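Local coordinates for hydrazine synthase beta subunit (Candidatus Kuenenia stuttgartiensis, PDB 5C2V), which belongs to the complex that condenses nitric oxide with ammonium to form hydrazine, and may modulate passage of the hydroxylamine intermediate between the active sites of its partner subunits, at residues Lys91-Lys103 with Val113-Ile126. Residues are numbered along the deposited sequence; the frame is centred on the assembly and turned at random.
Sequences KEIKVGDWPSGIK and VACSGCMWNAIDVI. With CA (calcium ion), chain Q.
P99 and I102 face C115 and V113 as non-hydrogen-bonded pairs where strands 99-103 and 113-115 run antiparallel, their axes 4.8 Å apart at 162°; between these pairs S100 and G101 face A114 in a classic beta bulge, bonded through S100 N to A114 O and A114 N to G101 O. V113 CG1 meets P99 CB at 3.5 Å, and CG2 packs alongside I102 CD1. C72 of the neighbouring blade touches all three. Strand 88-94 closes that blade, and 95-98 links it to the innermost strand of the next, the repeating step of a beta-propeller. Just before the link, I93 CD1 and I126 CG2 of strand 122-126 meet tip to tip at 3.6 Å. D124 OD2 takes the G96 N-H nearly along its C-O axis at 2.8 Å, while S136 OG holds the other carboxylate oxygen. The indole of W120 turns one face to the G96-D97 peptide, D97 N lying 3.7 Å above the ring plane and offset toward the rim. S116 grips W98 O twice, through its N at 2.8 Å and through OG, which chi1 of 60° sets between that N and the carbonyl carbon, near enough for both to reach. G117 N bonds to D97 O from above the carbonyl plane. D97 turns CG anti to its own N (chi1 -161°) and chelates calcium through OD1 and OD2, both at 2.5 Å; D77 and four waters also bind the ion. D97 packs against P160 of the gamma subunit, whose R70 makes a cation-pi contact with W98. Calcium should offset the carboxylate's charge, and the bonds to the D97 and W98 carbonyls probably help fix the link.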
ATOM      1  N   LYS B  91     -17.003 -52.677 -49.688  1.00 52.24           N
ATOM      2  CA  LYS B  91     -15.666 -52.688 -50.288  1.00 63.21           C
ATOM      3  C   LYS B  91     -14.550 -52.458 -49.266  1.00 72.85           C
ATOM      4  O   LYS B  91     -14.786 -51.918 -48.183  1.00 68.71           O
ATOM      5  CB  LYS B  91     -15.576 -51.639 -51.403  1.00 63.52           C
ATOM      6  CG  LYS B  91     -14.457 -51.891 -52.410  1.00 65.84           C
ATOM      7  CD  LYS B  91     -14.534 -50.944 -53.598  1.00 58.36           C
ATOM      8  CE  LYS B  91     -13.412 -51.216 -54.591  1.00 43.26           C
ATOM      9  NZ  LYS B  91     -13.506 -50.348 -55.799  1.00 56.60           N
ATOM     10  N   GLU B  92     -13.333 -52.856 -49.629  1.00 74.52           N
ATOM     11  CA  GLU B  92     -12.141 -52.513 -48.862  1.00 69.35           C
ATOM     12  C   GLU B  92     -11.065 -51.917 -49.769  1.00 63.69           C
ATOM     13  O   GLU B  92     -10.542 -52.594 -50.655  1.00 76.38           O
ATOM     14  CB  GLU B  92     -11.587 -53.737 -48.132  1.00 73.21           C
ATOM     15  CG  GLU B  92     -10.261 -53.481 -47.430  1.00 79.14           C
ATOM     16  CD  GLU B  92      -9.683 -54.730 -46.795  1.00 80.90           C
ATOM     17  OE1 GLU B  92      -8.485 -54.720 -46.440  1.00 77.13           O
ATOM     18  OE2 GLU B  92     -10.426 -55.723 -46.652  1.00 87.94           O
ATOM     19  N   ILE B  93     -10.735 -50.649 -49.539  1.00 77.34           N
ATOM     20  CA  ILE B  93      -9.684 -49.975 -50.294  1.00 75.69           C
ATOM     21  C   ILE B  93      -8.392 -49.994 -49.488  1.00 74.02           C
ATOM     22  O   ILE B  93      -8.418 -49.805 -48.278  1.00 71.86           O
ATOM     23  CB  ILE B  93     -10.069 -48.519 -50.620  1.00 62.90           C
ATOM     24  CG1 ILE B  93     -11.526 -48.443 -51.078  1.00 62.91           C
ATOM     25  CG2 ILE B  93      -9.130 -47.936 -51.667  1.00 61.07           C
ATOM     26  CD1 ILE B  93     -12.033 -47.034 -51.263  1.00 57.56           C
ATOM     27  N   LYS B  94      -7.262 -50.224 -50.145  1.00 72.19           N
ATOM     28  CA  LYS B  94      -6.001 -50.315 -49.417  1.00 77.71           C
ATOM     29  C   LYS B  94      -5.199 -49.016 -49.483  1.00 72.31           C
ATOM     30  O   LYS B  94      -5.025 -48.424 -50.548  1.00 72.35           O
ATOM     31  CB  LYS B  94      -5.173 -51.492 -49.935  1.00 76.49           C
ATOM     32  CG  LYS B  94      -5.832 -52.835 -49.660  1.00 75.14           C
ATOM     33  CD  LYS B  94      -4.856 -53.993 -49.773  1.00 78.83           C
ATOM     34  CE  LYS B  94      -5.510 -55.291 -49.322  1.00 81.51           C
ATOM     35  NZ  LYS B  94      -6.070 -55.180 -47.944  1.00 82.05           N
ATOM     36  N   VAL B  95      -4.718 -48.590 -48.319  1.00 70.12           N
ATOM     37  CA  VAL B  95      -4.052 -47.303 -48.149  1.00 71.57           C
ATOM     38  C   VAL B  95      -2.687 -47.477 -47.492  1.00 71.96           C
ATOM     39  O   VAL B  95      -2.217 -48.600 -47.309  1.00 63.52           O
ATOM     40  CB  VAL B  95      -4.899 -46.337 -47.299  1.00 72.48           C
ATOM     41  CG1 VAL B  95      -6.190 -45.983 -48.021  1.00 71.82           C
ATOM     42  CG2 VAL B  95      -5.190 -46.948 -45.936  1.00 57.13           C
ATOM     43  N   GLY B  96      -2.051 -46.363 -47.138  1.00 67.90           N
ATOM     44  CA  GLY B  96      -0.757 -46.406 -46.483  1.00 46.61           C
ATOM     45  C   GLY B  96      -0.885 -46.871 -45.043  1.00 53.22           C
ATOM     46  O   GLY B  96      -1.934 -47.375 -44.641  1.00 59.76           O
ATOM     47  N   ASP B  97       0.177 -46.706 -44.259  1.00 54.52           N
ATOM     48  CA  ASP B  97       0.225 -47.326 -42.939  1.00 61.36           C
ATOM     49  C   ASP B  97      -0.627 -46.623 -41.893  1.00 63.22           C
ATOM     50  O   ASP B  97      -0.564 -45.405 -41.731  1.00 64.81           O
ATOM     51  CB  ASP B  97       1.665 -47.418 -42.435  1.00 55.15           C
ATOM     52  CG  ASP B  97       1.819 -48.436 -41.317  1.00 57.96           C
ATOM     53  OD1 ASP B  97       2.575 -49.406 -41.487  1.00 85.50           O
ATOM     54  OD2 ASP B  97       1.176 -48.286 -40.263  1.00 89.59           O
ATOM     55  N   TRP B  98      -1.421 -47.428 -41.191  1.00 67.86           N
ATOM     56  CA  TRP B  98      -2.250 -46.983 -40.077  1.00 62.08           C
ATOM     57  C   TRP B  98      -3.090 -45.762 -40.407  1.00 64.66           C
ATOM     58  O   TRP B  98      -2.754 -44.654 -39.977  1.00 54.94           O
ATOM     59  CB  TRP B  98      -1.394 -46.681 -38.851  1.00 42.27           C
ATOM     60  CG  TRP B  98      -2.200 -46.664 -37.603  1.00 65.60           C
ATOM     61  CD1 TRP B  98      -3.271 -45.864 -37.313  1.00 79.86           C
ATOM     62  CD2 TRP B  98      -2.041 -47.541 -36.487  1.00 54.06           C
ATOM     63  NE1 TRP B  98      -3.763 -46.170 -36.069  1.00 78.67           N
ATOM     64  CE2 TRP B  98      -3.027 -47.198 -35.546  1.00 64.86           C
ATOM     65  CE3 TRP B  98      -1.149 -48.574 -36.190  1.00 77.74           C
ATOM     66  CZ2 TRP B  98      -3.141 -47.854 -34.330  1.00 72.28           C
ATOM     67  CZ3 TRP B  98      -1.268 -49.223 -34.979  1.00 79.55           C
ATOM     68  CH2 TRP B  98      -2.254 -48.858 -34.063  1.00 74.02           C
ATOM     69  N   PRO B  99      -4.146 -45.929 -41.217  1.00 71.88           N
ATOM     70  CA  PRO B  99      -4.944 -44.705 -41.274  1.00 71.90           C
ATOM     71  C   PRO B  99      -5.526 -44.389 -39.896  1.00 62.15           C
ATOM     72  O   PRO B  99      -6.212 -45.230 -39.314  1.00 58.79           O
ATOM     73  CB  PRO B  99      -6.041 -45.056 -42.279  1.00 67.46           C
ATOM     74  CG  PRO B  99      -6.140 -46.554 -42.236  1.00 63.70           C
ATOM     75  CD  PRO B  99      -4.746 -47.045 -41.967  1.00 64.92           C
ATOM     76  N   SER B 100      -5.259 -43.191 -39.387  1.00 79.55           N
ATOM     77  CA  SER B 100      -5.824 -42.772 -38.109  1.00 69.33           C
ATOM     78  C   SER B 100      -7.028 -41.848 -38.243  1.00 59.17           C
ATOM     79  O   SER B 100      -7.658 -41.493 -37.246  1.00 75.57           O
ATOM     80  CB  SER B 100      -4.746 -42.099 -37.258  1.00 55.40           C
ATOM     81  OG  SER B 100      -4.159 -41.015 -37.951  1.00 73.05           O
ATOM     82  N   GLY B 101      -7.350 -41.460 -39.471  1.00 68.14           N
ATOM     83  CA  GLY B 101      -8.443 -40.532 -39.690  1.00 54.95           C
ATOM     84  C   GLY B 101      -8.815 -40.357 -41.146  1.00 54.80           C
ATOM     85  O   GLY B 101      -7.992 -40.546 -42.047  1.00 51.85           O
ATOM     86  N   ILE B 102     -10.065 -39.966 -41.367  1.00 62.34           N
ATOM     87  CA  ILE B 102     -10.611 -39.836 -42.707  1.00 52.85           C
ATOM     88  C   ILE B 102     -11.693 -38.760 -42.740  1.00 55.80           C
ATOM     89  O   ILE B 102     -12.439 -38.601 -41.772  1.00 51.57           O
ATOM     90  CB  ILE B 102     -11.173 -41.188 -43.196  1.00 62.08           C
ATOM     91  CG1 ILE B 102     -11.591 -41.121 -44.665  1.00 70.09           C
ATOM     92  CG2 ILE B 102     -12.316 -41.662 -42.299  1.00 49.44           C
ATOM     93  CD1 ILE B 102     -11.842 -42.480 -45.273  1.00 65.21           C
ATOM     94  N   LYS B 103     -11.774 -38.011 -43.838  1.00 61.94           N
ATOM     95  CA  LYS B 103     -12.831 -37.005 -43.981  1.00 73.89           C
ATOM     96  C   LYS B 103     -13.307 -36.831 -45.420  1.00 60.72           C
ATOM     97  O   LYS B 103     -12.517 -36.882 -46.356  1.00 50.40           O
ATOM     98  CB  LYS B 103     -12.367 -35.658 -43.425  1.00 64.54           C
ATOM     99  CG  LYS B 103     -12.551 -35.538 -41.925  1.00 59.75           C
ATOM    100  CD  LYS B 103     -11.533 -34.624 -41.296  1.00 64.92           C
ATOM    101  CE  LYS B 103     -11.801 -34.470 -39.808  1.00 49.44           C
ATOM    102  NZ  LYS B 103     -13.210 -34.780 -39.460  1.00 66.03           N
ATOM    103  N   VAL B 113      -7.556 -39.515 -46.431  1.00 58.24           N
ATOM    104  CA  VAL B 113      -7.158 -40.447 -45.385  1.00 76.12           C
ATOM    105  C   VAL B 113      -5.744 -40.169 -44.885  1.00 65.27           C
ATOM    106  O   VAL B 113      -4.787 -40.245 -45.650  1.00 54.42           O
ATOM    107  CB  VAL B 113      -7.224 -41.901 -45.889  1.00 58.36           C
ATOM    108  CG1 VAL B 113      -7.143 -42.860 -44.729  1.00 59.86           C
ATOM    109  CG2 VAL B 113      -8.499 -42.136 -46.682  1.00 62.52           C
ATOM    110  N   ALA B 114      -5.607 -39.859 -43.601  1.00 53.88           N
ATOM    111  CA  ALA B 114      -4.288 -39.575 -43.042  1.00 70.09           C
ATOM    112  C   ALA B 114      -3.589 -40.859 -42.610  1.00 52.78           C
ATOM    113  O   ALA B 114      -4.104 -41.593 -41.766  1.00 56.51           O
ATOM    114  CB  ALA B 114      -4.404 -38.613 -41.870  1.00 70.65           C
ATOM    115  N   CYS B 115      -2.419 -41.134 -43.182  1.00 52.89           N
ATOM    116  CA  CYS B 115      -1.687 -42.345 -42.811  1.00 64.88           C
ATOM    117  C   CYS B 115      -0.663 -42.040 -41.719  1.00 56.25           C
ATOM    118  O   CYS B 115       0.328 -41.355 -41.959  1.00 53.23           O
ATOM    119  CB  CYS B 115      -1.010 -42.958 -44.038  1.00 73.12           C
ATOM    120  SG  CYS B 115      -2.143 -43.277 -45.412  1.00 58.34           S
ATOM    121  N   SER B 116      -0.907 -42.578 -40.527  1.00 44.15           N
ATOM    122  CA  SER B 116      -0.212 -42.142 -39.316  1.00 55.42           C
ATOM    123  C   SER B 116       1.028 -42.950 -38.941  1.00 51.76           C
ATOM    124  O   SER B 116       1.603 -42.725 -37.876  1.00 61.44           O
ATOM    125  CB  SER B 116      -1.179 -42.148 -38.132  1.00 66.85           C
ATOM    126  OG  SER B 116      -1.705 -43.442 -37.911  1.00 63.40           O
ATOM    127  N   GLY B 117       1.416 -43.901 -39.787  1.00 65.73           N
ATOM    128  CA  GLY B 117       2.604 -44.699 -39.535  1.00 51.22           C
ATOM    129  C   GLY B 117       3.802 -43.820 -39.226  1.00 54.27           C
ATOM    130  O   GLY B 117       4.019 -42.805 -39.890  1.00 56.29           O
ATOM    131  N   CYS B 118       4.566 -44.206 -38.209  1.00 49.96           N
ATOM    132  CA  CYS B 118       5.634 -43.368 -37.671  1.00 53.78           C
ATOM    133  C   CYS B 118       6.665 -42.956 -38.719  1.00 62.77           C
ATOM    134  O   CYS B 118       7.170 -41.837 -38.689  1.00 68.75           O
ATOM    135  CB  CYS B 118       6.329 -44.084 -36.512  1.00 62.00           C
ATOM    136  SG  CYS B 118       5.316 -44.231 -35.020  1.00 56.90           S
ATOM    137  N   MET B 119       6.992 -43.867 -39.628  1.00 70.80           N
ATOM    138  CA  MET B 119       7.883 -43.538 -40.736  1.00 54.64           C
ATOM    139  C   MET B 119       7.103 -43.178 -42.005  1.00 67.69           C
ATOM    140  O   MET B 119       7.689 -42.969 -43.065  1.00 72.66           O
ATOM    141  CB  MET B 119       8.858 -44.686 -41.009  1.00 55.20           C
ATOM    142  CG  MET B 119      10.143 -44.223 -41.686  1.00 54.22           C
ATOM    143  SD  MET B 119      11.616 -45.179 -41.283  1.00 74.54           S
ATOM    144  CE  MET B 119      12.866 -44.209 -42.122  1.00 48.44           C
ATOM    145  N   TRP B 120       5.780 -43.130 -41.901  1.00 60.21           N
ATOM    146  CA  TRP B 120       4.939 -42.846 -43.060  1.00 67.03           C
ATOM    147  C   TRP B 120       4.489 -41.390 -43.135  1.00 78.82           C
ATOM    148  O   TRP B 120       3.874 -40.879 -42.199  1.00 69.48           O
ATOM    149  CB  TRP B 120       3.701 -43.745 -43.046  1.00 56.67           C
ATOM    150  CG  TRP B 120       3.202 -44.099 -44.410  1.00 74.06           C
ATOM    151  CD1 TRP B 120       2.207 -43.481 -45.111  1.00 62.21           C
ATOM    152  CD2 TRP B 120       3.672 -45.165 -45.238  1.00 64.06           C
ATOM    153  NE1 TRP B 120       2.032 -44.096 -46.327  1.00 61.52           N
ATOM    154  CE2 TRP B 120       2.922 -45.134 -46.430  1.00 65.24           C
ATOM    155  CE3 TRP B 120       4.660 -46.143 -45.089  1.00 70.94           C
ATOM    156  CZ2 TRP B 120       3.126 -46.043 -47.464  1.00 60.82           C
ATOM    157  CZ3 TRP B 120       4.862 -47.043 -46.115  1.00 75.41           C
ATOM    158  CH2 TRP B 120       4.100 -46.989 -47.289  1.00 67.64           C
ATOM    159  N   ASN B 121       4.790 -40.719 -44.243  1.00 69.51           N
ATOM    160  CA  ASN B 121       4.112 -39.462 -44.519  1.00 69.60           C
ATOM    161  C   ASN B 121       3.224 -39.603 -45.751  1.00 68.67           C
ATOM    162  O   ASN B 121       3.711 -39.632 -46.881  1.00 90.47           O
ATOM    163  CB  ASN B 121       5.134 -38.336 -44.719  1.00 76.52           C
ATOM    164  CG  ASN B 121       6.203 -38.686 -45.746  1.00 79.42           C
ATOM    165  OD1 ASN B 121       6.526 -39.856 -45.950  1.00 76.58           O
ATOM    166  ND2 ASN B 121       6.752 -37.667 -46.400  1.00 71.53           N
ATOM    167  N   ALA B 122       1.915 -39.688 -45.528  1.00 65.69           N
ATOM    168  CA  ALA B 122       0.964 -39.688 -46.633  1.00 59.37           C
ATOM    169  C   ALA B 122      -0.435 -39.223 -46.236  1.00 55.26           C
ATOM    170  O   ALA B 122      -0.909 -39.494 -45.125  1.00 62.27           O
ATOM    171  CB  ALA B 122       0.889 -41.074 -47.252  1.00 73.92           C
ATOM    172  N   ILE B 123      -1.103 -38.560 -47.173  1.00 52.24           N
ATOM    173  CA  ILE B 123      -2.552 -38.444 -47.141  1.00 60.75           C
ATOM    174  C   ILE B 123      -3.096 -39.033 -48.438  1.00 68.11           C
ATOM    175  O   ILE B 123      -2.916 -38.456 -49.508  1.00 70.67           O
ATOM    176  CB  ILE B 123      -3.018 -36.987 -46.986  1.00 62.33           C
ATOM    177  CG1 ILE B 123      -2.364 -36.348 -45.760  1.00 65.36           C
ATOM    178  CG2 ILE B 123      -4.535 -36.922 -46.878  1.00 51.76           C
ATOM    179  CD1 ILE B 123      -2.643 -34.871 -45.628  1.00 67.92           C
ATOM    180  N   ASP B 124      -3.774 -40.170 -48.342  1.00 60.21           N
ATOM    181  CA  ASP B 124      -4.275 -40.850 -49.530  1.00 73.32           C
ATOM    182  C   ASP B 124      -5.647 -40.318 -49.918  1.00 75.24           C
ATOM    183  O   ASP B 124      -6.538 -40.192 -49.076  1.00 72.44           O
ATOM    184  CB  ASP B 124      -4.335 -42.361 -49.304  1.00 65.46           C
ATOM    185  CG  ASP B 124      -2.960 -42.981 -49.149  1.00 62.50           C
ATOM    186  OD1 ASP B 124      -1.969 -42.347 -49.565  1.00 67.75           O
ATOM    187  OD2 ASP B 124      -2.871 -44.107 -48.614  1.00 64.24           O
ATOM    188  N   VAL B 125      -5.806 -39.996 -51.197  1.00 69.19           N
ATOM    189  CA  VAL B 125      -7.078 -39.499 -51.701  1.00 80.14           C
ATOM    190  C   VAL B 125      -7.879 -40.638 -52.332  1.00 66.98           C
ATOM    191  O   VAL B 125      -7.320 -41.553 -52.939  1.00 69.72           O
ATOM    192  CB  VAL B 125      -6.880 -38.352 -52.718  1.00 67.09           C
ATOM    193  CG1 VAL B 125      -5.985 -37.278 -52.126  1.00 65.52           C
ATOM    194  CG2 VAL B 125      -6.283 -38.867 -54.007  1.00 70.78           C
ATOM    195  N   ILE B 126      -9.193 -40.590 -52.149  1.00 63.50           N
ATOM    196  CA  ILE B 126     -10.081 -41.644 -52.621  1.00 72.71           C
ATOM    197  C   ILE B 126     -11.304 -41.067 -53.327  1.00 86.47           C
ATOM    198  O   ILE B 126     -12.054 -40.290 -52.743  1.00 90.51           O
ATOM    199  CB  ILE B 126     -10.553 -42.542 -51.458  1.00 63.75           C
ATOM    200  CG1 ILE B 126      -9.382 -43.344 -50.888  1.00 72.09           C
ATOM    201  CG2 ILE B 126     -11.663 -43.472 -51.916  1.00 73.51           C
ATOM    202  CD1 ILE B 126      -9.753 -44.200 -49.695  1.00 56.65           C
TER
HETATM  203 CA    CA Q 402       0.471 -50.601 -40.903  1.00 68.57          CA
HETATM  204  O   HOH W   1       1.521 -51.607 -39.002  1.00 70.05           O
HETATM  205  O   HOH W   2       2.052 -52.374 -41.218  1.00 55.45           O
HETATM  206  O   HOH W   3      -1.501 -51.420 -39.915  1.00 88.06           O
HETATM  207  O   HOH W   4       0.013 -50.114 -38.617  1.00 74.76           O